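Long-range contact in surface layer protein (Geobacillus stearothermophilus, PDB 4UJ7), which probably builds the self-assembling surface layer of the bacterial cell envelope, this piece holding domains 5 and 6 and binding calcium: residues 32-37 against 74-79. Residues are numbered along the deposited sequence; the frame is centred on the assembly and turned at random.
Sequences KATFKV and EYTVTV
V77 O accepts a hydrogen bond from F35 N at 3.0 Å and also receives a CA-H...O contact from T34 CA at 3.2 Å. It belongs to an antiparallel ladder in the first of the two bacterial Ig-like (BIG2) domains in this piece, whose strands 32-41 and 74-81 are the inner pair of a four-stranded sheet. Six backbone hydrogen bonds, paired at A33/V79, F35/V77 and V37/Y75, establish the register; V37 N to Y75 O is almost straight, with 179° at the hydrogen. The side chains of these three pairs lie on one face of the sheet, where F35 and V37 meet I91 and V79 meets I89, both of strand 85-93 in the other sheet of the domain. V77 CB sits over the F35 ring, 3.9 Å from its centroid and 18° off the normal, a CH-pi contact. F35 CG lies between its own backbone N and carbonyl carbon (chi1 65°), which swings the ring alongside V77 and brings its edge to V79 CG2, 4.0 Å from CE2. An alanine here would probably open a gap between V77, V79 and I91 and deprive V77 CB of its aromatic partner. The other face, with T34, K36, T76 and T78, looks toward the second domain: K32 NZ forms a salt bridge with D181, and K36 NZ bonds to O of D119, a calcium-binding residue. Between the threonines, T34 CG2 meets T78 OG1 at 3.7 Å.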
loop_
_atom_site.group_PDB
_atom_site.type_symbol
_atom_site.label_atom_id
_atom_site.label_comp_id
_atom_site.label_asym_id
_atom_site.label_seq_id
_atom_site.Cartn_x
_atom_site.Cartn_y
_atom_site.Cartn_z
ATOM N N LYS A 32 5.272 6.906 -8.867
ATOM C CA LYS A 32 5.155 7.069 -7.426
ATOM C C LYS A 32 5.283 5.711 -6.739
ATOM O O LYS A 32 5.040 4.661 -7.343
ATOM C CB LYS A 32 3.867 7.817 -7.018
ATOM C CG LYS A 32 2.560 7.112 -7.312
ATOM C CD LYS A 32 1.390 8.062 -7.082
ATOM C CE LYS A 32 0.065 7.311 -6.979
ATOM N NZ LYS A 32 -0.586 7.015 -8.289
ATOM N N ALA A 33 5.705 5.742 -5.486
ATOM C CA ALA A 33 5.805 4.534 -4.661
ATOM C C ALA A 33 5.275 4.840 -3.261
ATOM O O ALA A 33 5.257 5.996 -2.831
ATOM C CB ALA A 33 7.250 4.052 -4.615
ATOM N N THR A 34 4.807 3.820 -2.552
ATOM C CA THR A 34 4.301 4.034 -1.193
ATOM C C THR A 34 5.029 3.163 -0.185
ATOM O O THR A 34 5.616 2.123 -0.539
ATOM C CB THR A 34 2.778 3.794 -1.053
ATOM O OG1 THR A 34 2.484 2.392 -1.158
ATOM C CG2 THR A 34 1.996 4.535 -2.147
ATOM N N PHE A 35 4.997 3.596 1.072
ATOM C CA PHE A 35 5.411 2.754 2.190
ATOM C C PHE A 35 4.610 3.108 3.430
ATOM O O PHE A 35 3.928 4.136 3.457
ATOM C CB PHE A 35 6.935 2.807 2.428
ATOM C CG PHE A 35 7.462 4.155 2.872
ATOM C CD1 PHE A 35 7.519 4.488 4.221
ATOM C CD2 PHE A 35 7.954 5.067 1.944
ATOM C CE1 PHE A 35 8.032 5.708 4.640
ATOM C CE2 PHE A 35 8.466 6.306 2.357
ATOM C CZ PHE A 35 8.502 6.624 3.709
ATOM N N LYS A 36 4.681 2.263 4.449
ATOM C CA LYS A 36 3.877 2.427 5.644
ATOM C C LYS A 36 4.674 2.798 6.859
ATOM O O LYS A 36 5.776 2.293 7.066
ATOM C CB LYS A 36 3.077 1.166 5.930
ATOM C CG LYS A 36 1.906 1.015 4.973
ATOM C CD LYS A 36 1.201 -0.302 5.199
ATOM C CE LYS A 36 -0.042 -0.367 4.330
ATOM N NZ LYS A 36 -0.566 -1.753 4.361
ATOM N N VAL A 37 4.091 3.694 7.638
ATOM C CA VAL A 37 4.641 4.120 8.919
ATOM C C VAL A 37 3.720 3.602 10.011
ATOM O O VAL A 37 2.493 3.683 9.889
ATOM C CB VAL A 37 4.694 5.670 8.981
ATOM C CG1 VAL A 37 4.783 6.171 10.422
ATOM C CG2 VAL A 37 5.838 6.166 8.125
ATOM N N GLU A 74 -0.998 4.638 12.360
ATOM C CA GLU A 74 -0.497 4.095 11.090
ATOM C C GLU A 74 -0.801 5.089 9.969
ATOM O O GLU A 74 -1.917 5.628 9.902
ATOM C CB GLU A 74 -1.230 2.788 10.756
ATOM C CG GLU A 74 -0.883 1.602 11.654
ATOM C CD GLU A 74 -1.843 0.429 11.526
ATOM O OE1 GLU A 74 -3.056 0.592 11.803
ATOM O OE2 GLU A 74 -1.374 -0.676 11.177
ATOM N N TYR A 75 0.182 5.302 9.088
ATOM C CA TYR A 75 0.036 6.193 7.931
ATOM C C TYR A 75 0.707 5.597 6.706
ATOM O O TYR A 75 1.686 4.832 6.810
ATOM C CB TYR A 75 0.725 7.533 8.197
ATOM C CG TYR A 75 0.162 8.300 9.369
ATOM C CD1 TYR A 75 -0.962 9.125 9.222
ATOM C CD2 TYR A 75 0.774 8.217 10.641
ATOM C CE1 TYR A 75 -1.483 9.817 10.310
ATOM C CE2 TYR A 75 0.244 8.902 11.737
ATOM C CZ TYR A 75 -0.866 9.721 11.555
ATOM O OH TYR A 75 -1.373 10.403 12.624
ATOM N N THR A 76 0.211 5.969 5.530
ATOM C CA THR A 76 0.862 5.653 4.273
ATOM C C THR A 76 1.562 6.881 3.728
ATOM O O THR A 76 0.938 7.953 3.638
ATOM C CB THR A 76 -0.149 5.128 3.247
ATOM O OG1 THR A 76 -0.649 3.873 3.716
ATOM C CG2 THR A 76 0.520 4.907 1.902
ATOM N N VAL A 77 2.835 6.743 3.415
ATOM C CA VAL A 77 3.634 7.828 2.817
ATOM C C VAL A 77 3.752 7.559 1.323
ATOM O O VAL A 77 4.059 6.435 0.893
ATOM C CB VAL A 77 5.038 7.917 3.462
ATOM C CG1 VAL A 77 5.898 8.954 2.749
ATOM C CG2 VAL A 77 4.938 8.202 4.952
ATOM N N THR A 78 3.501 8.590 0.513
ATOM C CA THR A 78 3.637 8.497 -0.950
ATOM C C THR A 78 4.797 9.344 -1.427
ATOM O O THR A 78 4.895 10.517 -1.065
ATOM C CB THR A 78 2.342 8.957 -1.652
ATOM O OG1 THR A 78 1.299 8.052 -1.294
ATOM C CG2 THR A 78 2.512 8.963 -3.178
ATOM N N VAL A 79 5.684 8.753 -2.228
ATOM C CA VAL A 79 6.832 9.450 -2.795
ATOM C C VAL A 79 6.681 9.544 -4.316
ATOM O O VAL A 79 6.451 8.543 -4.993
ATOM C CB VAL A 79 8.178 8.750 -2.418
ATOM C CG1 VAL A 79 9.376 9.441 -3.073
ATOM C CG2 VAL A 79 8.340 8.633 -0.899
#